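PDB 6LA0: glycoside hydrolase family 5 from Aspergillus oryzae, which hydrolyses rutinosides as a secreted rutinosidase and may also release glucose from the non-reducing ends of beta-1,3-glucans. Local coordinates for residues R75-L80 with D119-K124; V83-L88 with Y125-I130. All coordinates share one frame; numbering follows the deposited sequence.

Contact 1 and contact 2 are neighbouring layers of one piece of the TIM barrel, with centres about 8 Å apart. Their segments alternate along the chain: 75-80, 83-88, 119-124, then 125-130. Helix 74-81 leads into strand 87-92, and helix 110-125 leads into strand 128-133. Contact 1 joins the two helices on the outside. Contact 2 joins the starts of the two strands in the parallel sheet. The layers meet where Ala-121 CB packs on Leu-88 CD1 at 3.7 Å. Ala-121 O also probably accepts a hydrogen bond from Met-127 N. Two successive helix-strand steps of the barrel are thus packed together in both layers.

Contact 1: R75-L80 with D119-K124; sequences RDIDKL and DYAITK
Tyr-120 reaches across from helix 110-125 and sets its hydroxyl against Asp-78 of helix 74-81. Its CG is anti to the backbone N (chi1 -175°), which sends the ring out toward the other helix. Tyr-120 OH donates a hydrogen bond of 2.7 Å to Asp-78 OD1, using the syn lone pair of that oxygen. OD1 lies at the ring edge, in the ring plane, and the carboxylate is turned 54° from the ring. OD1 is also hydrogen-bonded to Tyr-125 OH.

The other oxygen of Asp-78 is held from its own helix. The Arg-75 chain is bent at chi2 and chi3 and brings the guanidinium side-on to OD2. Arg-75 NE and NH2 both donate to Asp-78 OD2 within one salt bridge, the NH2 to OD2 distance being 2.8 Å. This grip probably fixes the turn of the carboxylate. Arg-75 NH2 passes near the tyrosine hydroxyl without bonding to it. Lys-124 NZ adds a long salt bridge of 3.8 Å to Asp-78 OD1 and a weak hydrogen bond to Tyr-120 OH.

On the side facing the strands the contact is apolar. Ile-77 CB lies at the edge of the Tyr-120 ring, 4.1 Å from CD2. Ile-77 CG2 meets Ala-121 CB at 3.9 Å. Ile-77 also rests on Leu-88 of strand 87-92.

The axes of the two short segments approach to 10.3 Å and cross at -41°. The contact is thus apolar toward the strands and charged on the outer, solvent-facing side. The two helices pack side by side around the strands, as in a TIM barrel.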
# COMPACT_ATOMS: atom_id res chain seq x y z
N ARG A 75 -18.54 4.59 8.37
CA ARG A 75 -19.51 4.58 7.28
C ARG A 75 -18.85 4.15 5.97
O ARG A 75 -19.46 3.43 5.16
CB ARG A 75 -20.18 5.95 7.11
CG ARG A 75 -20.86 6.50 8.36
CD ARG A 75 -22.22 5.82 8.65
NE ARG A 75 -22.10 4.51 9.29
CZ ARG A 75 -21.56 4.27 10.49
NH1 ARG A 75 -21.08 5.26 11.25
NH2 ARG A 75 -21.51 3.02 10.94
N ASP A 76 -17.62 4.59 5.73
CA ASP A 76 -16.88 4.10 4.57
C ASP A 76 -16.66 2.59 4.65
O ASP A 76 -16.69 1.89 3.62
CB ASP A 76 -15.55 4.84 4.44
CG ASP A 76 -15.72 6.34 4.32
OD1 ASP A 76 -16.52 6.77 3.46
OD2 ASP A 76 -15.07 7.10 5.08
N ILE A 77 -16.43 2.06 5.86
CA ILE A 77 -16.25 0.62 6.00
C ILE A 77 -17.55 -0.11 5.68
O ILE A 77 -17.55 -1.14 5.00
CB ILE A 77 -15.71 0.27 7.40
CG1 ILE A 77 -14.44 1.05 7.72
CG2 ILE A 77 -15.48 -1.24 7.50
CD1 ILE A 77 -13.28 0.78 6.78
N ASP A 78 -18.68 0.41 6.17
CA ASP A 78 -19.97 -0.17 5.82
C ASP A 78 -20.16 -0.26 4.31
O ASP A 78 -20.61 -1.28 3.79
CB ASP A 78 -21.11 0.65 6.41
CG ASP A 78 -21.07 0.73 7.92
OD1 ASP A 78 -20.49 -0.16 8.58
OD2 ASP A 78 -21.68 1.68 8.44
N LYS A 79 -19.83 0.82 3.59
CA LYS A 79 -20.00 0.78 2.14
C LYS A 79 -19.08 -0.26 1.49
O LYS A 79 -19.48 -0.92 0.53
CB LYS A 79 -19.74 2.16 1.54
CG LYS A 79 -20.05 2.22 0.07
CD LYS A 79 -19.90 3.64 -0.46
CE LYS A 79 -21.18 4.45 -0.26
NZ LYS A 79 -21.05 5.74 -0.97
N LEU A 80 -17.85 -0.41 2.00
CA LEU A 80 -16.97 -1.46 1.46
C LEU A 80 -17.54 -2.85 1.71
O LEU A 80 -17.55 -3.69 0.80
CB LEU A 80 -15.57 -1.34 2.07
CG LEU A 80 -14.81 -0.07 1.66
CD1 LEU A 80 -13.62 0.21 2.60
CD2 LEU A 80 -14.36 -0.18 0.20
N ASP A 119 -10.61 -2.47 14.29
CA ASP A 119 -11.46 -3.25 15.19
C ASP A 119 -12.86 -3.40 14.62
O ASP A 119 -13.47 -4.47 14.71
CB ASP A 119 -11.52 -2.58 16.57
CG ASP A 119 -10.28 -2.85 17.42
OD1 ASP A 119 -9.36 -3.55 16.95
OD2 ASP A 119 -10.24 -2.34 18.56
N TYR A 120 -13.38 -2.33 14.01
CA TYR A 120 -14.73 -2.32 13.46
C TYR A 120 -14.83 -3.24 12.24
O TYR A 120 -15.76 -4.05 12.14
CB TYR A 120 -15.12 -0.88 13.10
CG TYR A 120 -16.53 -0.68 12.61
CD1 TYR A 120 -17.61 -0.76 13.49
CD2 TYR A 120 -16.79 -0.40 11.28
CE1 TYR A 120 -18.91 -0.56 13.04
CE2 TYR A 120 -18.09 -0.20 10.82
CZ TYR A 120 -19.14 -0.28 11.71
OH TYR A 120 -20.42 -0.08 11.25
N ALA A 121 -13.88 -3.12 11.31
CA ALA A 121 -13.90 -3.97 10.12
C ALA A 121 -13.75 -5.43 10.51
O ALA A 121 -14.33 -6.31 9.87
CB ALA A 121 -12.78 -3.56 9.16
N ILE A 122 -12.94 -5.71 11.54
CA ILE A 122 -12.74 -7.08 12.01
C ILE A 122 -13.99 -7.58 12.72
O ILE A 122 -14.53 -8.65 12.39
CB ILE A 122 -11.52 -7.15 12.95
CG1 ILE A 122 -10.21 -7.03 12.17
CG2 ILE A 122 -11.56 -8.44 13.76
CD1 ILE A 122 -9.04 -6.55 13.02
N THR A 123 -14.47 -6.82 13.71
CA THR A 123 -15.54 -7.27 14.59
C THR A 123 -16.85 -7.42 13.84
O THR A 123 -17.56 -8.42 13.99
CB THR A 123 -15.72 -6.30 15.75
OG1 THR A 123 -14.55 -6.33 16.58
CG2 THR A 123 -16.93 -6.69 16.58
N LYS A 124 -17.19 -6.43 13.01
CA LYS A 124 -18.50 -6.44 12.37
C LYS A 124 -18.52 -7.29 11.11
O LYS A 124 -19.52 -7.96 10.84
CB LYS A 124 -18.93 -5.01 12.05
CG LYS A 124 -20.32 -4.98 11.46
CD LYS A 124 -21.06 -3.73 11.85
CE LYS A 124 -22.44 -3.75 11.22
NZ LYS A 124 -22.78 -2.42 10.67

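Contact 2: V83-L88 with Y125-I130; sequences VGVGVL and YGMHII
Gly-86 and His-128 open a ladder of backbone hydrogen bonds, which starts at Gly-86 just before strand 87-92. His-128 N donates to Gly-86 O at 3.1 Å, and the N-H points almost straight at the oxygen (174°). Leu-88 N donates to His-128 O at 3.0 Å, and Ile-130 N to Leu-88 O at 2.9 Å. The bonds alternate in direction, as expected for parallel strands. Val-87 pairs with His-128, and Leu-88 with Ile-129. Weaker CA-H...O contacts support the ladder, the shortest from Val-87 CA to His-128 O at 3.3 Å.

This pairing closes the beta-alpha-beta unit made by strand 87-92, helix 110-125 and strand 128-133, a repeating element of the TIM barrel. Gly-84, with positive phi, is the C-prime residue of the Schellman motif that ends helix 74-81. Gly-126 also has positive phi and turns the chain out of helix 110-125 toward its strand.

The apolar contacts fall on two faces. On the helix side, Met-127 has its CG anti to the carbonyl carbon (chi1 -57°) and is extended beyond it. The side chain thus lies against Leu-88 and against Val-85, in the loop just ahead of the strand. Met-127 SD lies 3.8 Å from Leu-88 CG. Val-85 CG1 is 4.1 Å from Met-127 SD. Met-127 CE also touches a polar atom, the carbonyl oxygen of Val-85. Leu-88 and Ile-129 lie side by side, pointing the same way, with their CD1 atoms 4.0 Å apart. Leu-80 of helix 74-81 packs on Leu-88.

On the face of Val-87 and His-128, Val-87 CG2 meets Ile-130 CD1 at 4.0 Å. The buried imidazole of His-128 is hydrogen-bonded through NE2 to Thr-185 OG1 of the next strand, and its ring also meets Phe-17.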
# COMPACT_ATOMS: atom_id res chain seq x y z
N VAL A 83 -20.42 -4.57 -0.55
CA VAL A 83 -20.12 -5.29 -1.78
C VAL A 83 -19.16 -6.45 -1.54
O VAL A 83 -18.72 -7.11 -2.49
CB VAL A 83 -19.58 -4.35 -2.88
CG1 VAL A 83 -20.72 -3.48 -3.44
CG2 VAL A 83 -18.44 -3.51 -2.37
N GLY A 84 -18.83 -6.72 -0.28
CA GLY A 84 -18.07 -7.92 0.05
C GLY A 84 -16.57 -7.73 0.14
O GLY A 84 -15.83 -8.72 -0.00
N VAL A 85 -16.09 -6.51 0.37
CA VAL A 85 -14.66 -6.31 0.61
C VAL A 85 -14.23 -7.16 1.80
O VAL A 85 -14.86 -7.13 2.87
CB VAL A 85 -14.35 -4.83 0.83
CG1 VAL A 85 -12.99 -4.66 1.50
CG2 VAL A 85 -14.39 -4.10 -0.50
N GLY A 86 -13.14 -7.92 1.62
CA GLY A 86 -12.67 -8.80 2.66
C GLY A 86 -11.28 -8.49 3.21
O GLY A 86 -10.82 -9.19 4.10
N VAL A 87 -10.62 -7.46 2.68
CA VAL A 87 -9.27 -7.11 3.11
C VAL A 87 -9.07 -5.60 2.95
O VAL A 87 -9.50 -5.00 1.96
CB VAL A 87 -8.20 -7.92 2.35
CG1 VAL A 87 -8.30 -7.67 0.85
CG2 VAL A 87 -6.81 -7.54 2.83
N LEU A 88 -8.43 -5.00 3.94
CA LEU A 88 -8.06 -3.58 3.92
C LEU A 88 -6.54 -3.49 4.04
O LEU A 88 -5.96 -4.00 5.00
CB LEU A 88 -8.73 -2.80 5.05
CG LEU A 88 -10.26 -2.77 5.10
CD1 LEU A 88 -10.73 -2.12 6.39
CD2 LEU A 88 -10.84 -2.05 3.88
N TYR A 125 -17.43 -7.30 10.34
CA TYR A 125 -17.45 -7.88 8.99
C TYR A 125 -16.43 -8.98 8.76
O TYR A 125 -16.47 -9.62 7.69
CB TYR A 125 -17.24 -6.78 7.94
CG TYR A 125 -18.30 -5.70 8.01
CD1 TYR A 125 -19.63 -6.01 7.76
CD2 TYR A 125 -17.98 -4.39 8.37
CE1 TYR A 125 -20.61 -5.04 7.84
CE2 TYR A 125 -18.95 -3.42 8.44
CZ TYR A 125 -20.27 -3.75 8.17
OH TYR A 125 -21.24 -2.77 8.25
N GLY A 126 -15.51 -9.23 9.69
CA GLY A 126 -14.52 -10.27 9.52
C GLY A 126 -13.41 -9.98 8.54
O GLY A 126 -12.83 -10.91 7.99
N MET A 127 -13.09 -8.71 8.30
CA MET A 127 -12.06 -8.40 7.32
C MET A 127 -10.67 -8.71 7.86
O MET A 127 -10.44 -8.75 9.08
CB MET A 127 -12.13 -6.93 6.91
CG MET A 127 -13.48 -6.48 6.33
SD MET A 127 -13.40 -4.85 5.59
CE MET A 127 -15.14 -4.50 5.36
N HIS A 128 -9.73 -8.93 6.94
CA HIS A 128 -8.32 -9.05 7.25
C HIS A 128 -7.65 -7.70 7.04
O HIS A 128 -8.03 -6.95 6.14
CB HIS A 128 -7.65 -10.10 6.36
CG HIS A 128 -6.27 -10.49 6.79
ND1 HIS A 128 -6.04 -11.40 7.80
CD2 HIS A 128 -5.05 -10.12 6.33
CE1 HIS A 128 -4.73 -11.56 7.95
NE2 HIS A 128 -4.11 -10.80 7.08
N ILE A 129 -6.64 -7.39 7.87
CA ILE A 129 -5.97 -6.08 7.84
C ILE A 129 -4.49 -6.28 7.52
O ILE A 129 -3.79 -7.01 8.23
CB ILE A 129 -6.11 -5.34 9.19
CG1 ILE A 129 -7.58 -5.23 9.63
CG2 ILE A 129 -5.46 -3.96 9.08
CD1 ILE A 129 -8.43 -4.36 8.73
N ILE A 130 -4.02 -5.60 6.47
CA ILE A 130 -2.60 -5.48 6.14
C ILE A 130 -2.14 -4.13 6.69
O ILE A 130 -2.57 -3.07 6.23
CB ILE A 130 -2.36 -5.57 4.62
CG1 ILE A 130 -2.64 -6.98 4.08
CG2 ILE A 130 -0.91 -5.22 4.27
CD1 ILE A 130 -2.84 -7.01 2.56